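Local structure of brain tumor protein (Drosophila melanogaster American nodavirus, 6J9R) at the interface of chains A and B. The protein acts as a translational repressor of the TRIM family and probably dimerises through an antiparallel coiled-coil domain. Sequence-based numbering; all coordinates share one arbitrary frame. Chains: chain A/B, Brain tumor protein.

Contact 1: the interface of chains A and B. Residues chain A 84, 88, 92, 123, 126; chain B 20, 23, 27.
A:Ser88 OG, a side-chain hydroxyl, takes part in two hydrogen bonds next to the surface that meets B:Ile23. The amide nitrogen A:Gln126 NE2 donates to A:Ser88 OG at 2.9 Å, with the hydroxyl close to the amide plane. A:Ser88 OG in turn donates to the carbonyl A:Trp84 O, one turn earlier in helix 30-104, at 3.2 Å. Both A:Gln126 NE2 and A:Ser88 OG lie over one face of the A:Trp84 indole, near its rim. At the ring edge the indole A:Trp84 NE1 donates in plane to a lone pair of A:Gln126 O, 3.1 Å away. This network ties helix 30-104 to helix 110-128 within chain A and fixes the turn of the indole.

B:Ile23 is pressed against the seam between the two helices with both of its branches. B:Ile23 CG2, anti to the backbone N, meets A:Ile92 CD1 at 3.6 Å; the two side chains run past each other in opposite directions. With chi1 at -80°, the other branch carries B:Ile23 CD1 toward helix 110-128, where it meets A:Leu123 CD2 at 3.7 Å, the side chains lying across one another. One turn earlier, B:Ile20 CG1 packs on A:Leu123 CD1 at 3.8 Å, while its CG2 faces A:Ile92. B:Ala27, beyond the indole, is poorly ordered. The patch seats the end of B helix 7-23 in an apolar groove of chain A, probably helping to hold the dimer together.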
# COMPACT_ATOMS: atom_id res chain seq x y z
N TRP A 84 10.14 -39.08 2.83
CA TRP A 84 9.10 -39.93 3.38
C TRP A 84 8.86 -41.10 2.45
O TRP A 84 8.71 -42.23 2.90
CB TRP A 84 7.80 -39.16 3.60
CG TRP A 84 6.77 -39.96 4.33
CD1 TRP A 84 6.54 -39.97 5.68
CD2 TRP A 84 5.83 -40.87 3.75
NE1 TRP A 84 5.51 -40.84 5.97
CE2 TRP A 84 5.06 -41.40 4.80
CE3 TRP A 84 5.57 -41.29 2.44
CZ2 TRP A 84 4.06 -42.34 4.59
CZ3 TRP A 84 4.57 -42.21 2.23
CH2 TRP A 84 3.83 -42.73 3.29
N SER A 88 9.63 -45.06 3.33
CA SER A 88 8.53 -46.01 3.20
C SER A 88 8.90 -47.18 2.29
O SER A 88 8.62 -48.34 2.63
CB SER A 88 7.28 -45.31 2.66
OG SER A 88 6.68 -44.54 3.69
N ILE A 92 8.87 -50.88 3.63
CA ILE A 92 8.05 -51.87 2.94
C ILE A 92 8.90 -53.04 2.47
O ILE A 92 8.53 -54.19 2.68
CB ILE A 92 7.27 -51.25 1.76
CG1 ILE A 92 6.16 -50.36 2.29
CG2 ILE A 92 6.66 -52.34 0.89
CD1 ILE A 92 5.64 -49.35 1.29
N LEU A 123 6.48 -49.04 10.88
CA LEU A 123 5.41 -48.88 9.90
C LEU A 123 4.28 -48.04 10.49
O LEU A 123 3.64 -47.25 9.78
CB LEU A 123 4.91 -50.24 9.41
CG LEU A 123 5.96 -51.03 8.61
CD1 LEU A 123 5.70 -52.55 8.64
CD2 LEU A 123 6.03 -50.53 7.18
N GLN A 126 5.55 -44.49 10.49
CA GLN A 126 5.55 -44.03 9.11
C GLN A 126 4.13 -43.73 8.61
O GLN A 126 3.92 -42.75 7.89
CB GLN A 126 6.24 -45.07 8.23
CG GLN A 126 6.55 -44.54 6.84
CD GLN A 126 7.60 -43.43 6.85
OE1 GLN A 126 8.15 -43.09 7.90
NE2 GLN A 126 7.87 -42.85 5.69
N ILE B 20 1.47 -52.06 6.03
CA ILE B 20 2.22 -51.97 4.78
C ILE B 20 1.28 -51.59 3.65
O ILE B 20 1.57 -50.69 2.86
CB ILE B 20 2.92 -53.28 4.43
CG1 ILE B 20 4.18 -53.48 5.28
CG2 ILE B 20 3.31 -53.30 2.96
CD1 ILE B 20 4.79 -54.85 5.11
N ILE B 23 0.05 -48.00 4.04
CA ILE B 23 1.15 -47.17 3.58
C ILE B 23 1.25 -47.21 2.05
O ILE B 23 1.37 -46.18 1.41
CB ILE B 23 2.50 -47.60 4.21
CG1 ILE B 23 2.63 -47.04 5.63
CG2 ILE B 23 3.68 -47.11 3.40
CD1 ILE B 23 3.66 -47.75 6.47
N ALA B 27 0.92 -42.74 0.75
CA ALA B 27 1.04 -43.67 -0.36
C ALA B 27 1.49 -42.97 -1.64
O ALA B 27 1.55 -41.75 -1.70
CB ALA B 27 -0.29 -44.36 -0.58

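Contact 2: the interface of chains A and B. Residues chain A 99, 102-103, 108, 113; chain B 9, 13, 17.
The carboxylate of A:Glu103 and the guanidinium of B:Arg17 meet at their edges across the interface, with their planes 12° apart. Neither group stacks on the other's face. B:Arg17 NH1 points between both carboxylate oxygens in a salt bridge. B:Arg17 NH1 donates to A:Glu103 OE2 at 2.5 Å, on the syn lone pair, and also lies 2.7 Å from A:Glu103 OE1, a second hydrogen bond. The angle at the hydrogen toward OE2 is 121°, so that bond is well bent. The B:Arg17 chain bends at chi3 to bring its head to the carboxylate, while B:Arg17 CG rests 3.9 Å from A:Cys99 SG.

Beside the ion pair the contact is apolar. B:Leu13 straddles A:Val102 CG1 with both methyls, B:Leu13 CD1 approaching it to 3.7 Å. The same CD1 lies against the aliphatic A:Glu103 CG. A:Val102 CG1 stands anti to the backbone N (chi1 164°), facing chain B. B:Leu9 CD2 also reaches A:Val102 CG1, at 3.8 Å, beside the B:Leu13 methyls. B:Leu9 CD2 touches A:Leu113 CD2 as well, at 3.9 Å. The patch fastens the N-terminal part of B helix 7-23 to the end of helix 30-104 and the start of helix 110-128 of chain A, probably steadying the tip of the coiled-coil dimer.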
# COMPACT_ATOMS: atom_id res chain seq x y z
N CYS A 99 8.18 -60.56 6.83
CA CYS A 99 6.96 -61.36 6.85
C CYS A 99 7.16 -62.69 6.15
O CYS A 99 6.77 -63.76 6.65
CB CYS A 99 5.80 -60.63 6.19
SG CYS A 99 5.17 -59.24 7.13
N VAL A 102 9.26 -65.03 8.12
CA VAL A 102 8.50 -65.60 9.23
C VAL A 102 7.53 -66.67 8.77
O VAL A 102 7.44 -67.76 9.33
CB VAL A 102 7.72 -64.51 10.00
CG1 VAL A 102 6.65 -65.16 10.87
CG2 VAL A 102 8.66 -63.66 10.84
N GLU A 103 6.82 -66.37 7.70
CA GLU A 103 5.80 -67.28 7.19
C GLU A 103 6.37 -68.61 6.69
O GLU A 103 5.65 -69.60 6.64
CB GLU A 103 5.03 -66.56 6.08
CG GLU A 103 4.01 -65.60 6.64
CD GLU A 103 3.73 -64.44 5.71
OE1 GLU A 103 4.28 -64.43 4.58
OE2 GLU A 103 2.94 -63.55 6.09
N PRO A 108 10.84 -69.66 13.83
CA PRO A 108 11.33 -68.26 13.77
C PRO A 108 12.35 -67.92 14.86
O PRO A 108 12.01 -67.95 16.03
CB PRO A 108 10.05 -67.43 13.93
CG PRO A 108 8.93 -68.36 13.51
CD PRO A 108 9.37 -69.74 13.90
N LEU A 113 11.91 -62.46 15.07
CA LEU A 113 10.70 -62.00 15.73
C LEU A 113 10.89 -60.60 16.26
O LEU A 113 9.97 -59.79 16.23
CB LEU A 113 10.27 -62.95 16.85
CG LEU A 113 9.83 -64.35 16.41
CD1 LEU A 113 9.69 -65.29 17.60
CD2 LEU A 113 8.53 -64.31 15.60
N LEU B 9 1.34 -64.62 16.44
CA LEU B 9 2.16 -64.43 15.26
C LEU B 9 1.34 -64.03 14.03
O LEU B 9 1.71 -63.08 13.33
CB LEU B 9 2.94 -65.72 14.94
CG LEU B 9 4.47 -65.64 14.85
CD1 LEU B 9 5.06 -66.88 14.19
CD2 LEU B 9 4.88 -64.36 14.12
N LEU B 13 1.63 -60.66 11.89
CA LEU B 13 1.93 -60.63 10.47
C LEU B 13 0.87 -59.87 9.68
O LEU B 13 1.19 -58.99 8.88
CB LEU B 13 2.06 -62.05 9.92
CG LEU B 13 3.23 -62.83 10.51
CD1 LEU B 13 3.17 -64.28 10.08
CD2 LEU B 13 4.56 -62.20 10.13
N ARG B 17 1.22 -56.51 7.55
CA ARG B 17 0.86 -56.50 6.13
C ARG B 17 -0.23 -55.46 5.86
O ARG B 17 -0.28 -54.85 4.79
CB ARG B 17 0.42 -57.89 5.65
CG ARG B 17 1.53 -58.93 5.75
CD ARG B 17 1.22 -60.22 5.00
NE ARG B 17 1.92 -60.18 3.72
CZ ARG B 17 2.95 -60.97 3.41
NH1 ARG B 17 3.35 -61.89 4.27
NH2 ARG B 17 3.56 -60.86 2.24

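Contact 3: the interface of chains A and B. Residues chain A 116-117, 120; chain B 12, 15-16.
This patch belongs to the helical bundle at one end of the TRIM coiled coil, where helix 110-128 of chain A packs beside helix 7-23 of chain B. A:Leu117 and B:Leu12 meet through their methyls, A:Leu117 CD1 lying 3.6 Å from B:Leu12 CD2. The two side chains cross nearly perpendicular to each other. B:Leu12 CG is anti to its backbone nitrogen (chi1 178°), directing the forked end at chain A. One branch, CD2, touches both A:Leu117 and the methyl A:Ala116 CB. The other branch, CD1, sits over one face of the A:Arg120 guanidinium, toward its rim.

A:Arg120 bends at chi2 and chi3, and its NE turns to the carboxylate of B:Asp15. A:Arg120 NE and B:Asp15 OD2 are 3.3 Å apart. This is a salt bridge with a weak hydrogen bond. The oxygen lies at the guanidinium edge, in its plane, but the carboxylate itself is turned 57° from that plane. The pair is thus held at one corner and not broadside. The aliphatic stem of A:Arg120 also packs on chain B: A:Arg120 CB lies 3.7 Å from B:Met16 CG, with one side chain laid across the other. B:Met16 is a selenomethionine. Its selenium, B:Met16 SE, lies 3.8 Å from A:Ala116 CB and 3.7 Å from the carbonyl A:Ala116 O.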
# COMPACT_ATOMS: atom_id res chain seq x y z
N ALA A 116 10.60 -58.28 13.30
CA ALA A 116 9.20 -58.08 12.95
C ALA A 116 8.56 -57.03 13.86
O ALA A 116 7.92 -56.10 13.39
CB ALA A 116 8.40 -59.40 13.02
N LEU A 117 8.79 -57.14 15.17
CA LEU A 117 8.23 -56.20 16.12
C LEU A 117 8.70 -54.75 15.92
O LEU A 117 7.91 -53.80 16.02
CB LEU A 117 8.60 -56.63 17.53
CG LEU A 117 7.62 -57.44 18.38
CD1 LEU A 117 6.47 -58.00 17.58
CD2 LEU A 117 8.37 -58.53 19.07
N ARG A 120 7.23 -53.43 12.73
CA ARG A 120 5.81 -53.16 12.88
C ARG A 120 5.64 -51.79 13.50
O ARG A 120 4.79 -51.02 13.08
CB ARG A 120 5.10 -54.21 13.73
CG ARG A 120 3.57 -53.99 13.81
CD ARG A 120 3.08 -53.31 15.08
NE ARG A 120 2.72 -54.27 16.11
CZ ARG A 120 3.52 -54.62 17.12
NH1 ARG A 120 3.11 -55.51 18.01
NH2 ARG A 120 4.74 -54.07 17.23
N LEU B 12 0.19 -60.59 14.35
CA LEU B 12 1.33 -59.72 14.10
C LEU B 12 1.58 -59.55 12.61
O LEU B 12 1.71 -58.42 12.12
CB LEU B 12 2.58 -60.26 14.75
CG LEU B 12 3.78 -59.38 14.45
CD1 LEU B 12 3.55 -58.00 15.05
CD2 LEU B 12 5.05 -60.02 14.98
N ASP B 15 -1.20 -57.72 10.78
CA ASP B 15 -1.13 -56.34 11.21
C ASP B 15 -0.05 -55.58 10.45
O ASP B 15 -0.29 -54.47 9.95
CB ASP B 15 -0.89 -56.26 12.72
CG ASP B 15 -0.72 -54.84 13.21
OD1 ASP B 15 -1.41 -53.93 12.70
OD2 ASP B 15 0.08 -54.64 14.15
N MSE B 16 1.14 -56.18 10.35
CA MSE B 16 2.23 -55.62 9.56
C MSE B 16 1.82 -55.46 8.11
O MSE B 16 2.05 -54.42 7.50
CB MSE B 16 3.48 -56.49 9.64
CG MSE B 16 4.11 -56.59 11.01
SE MSE B 16 5.64 -57.78 10.99
CE MSE B 16 6.76 -56.79 9.72

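All three contacts use helix 7-23 of chain B. Contacts 2 and 3 are about 7 Å apart, measured between the centres of their C-alpha atoms. Contact 1 lies about 18 Å from contact 2 and 13 Å from contact 3. Contacts 1 and 2 engage both long helix 30-104 and helix 110-128 of chain A, whereas contact 3 uses helix 110-128. The B helix is therefore held along its length by both chain A helices. Two-fold symmetry repeats the three contacts with the chains exchanged, so both ends of the elongated dimer are closed alike.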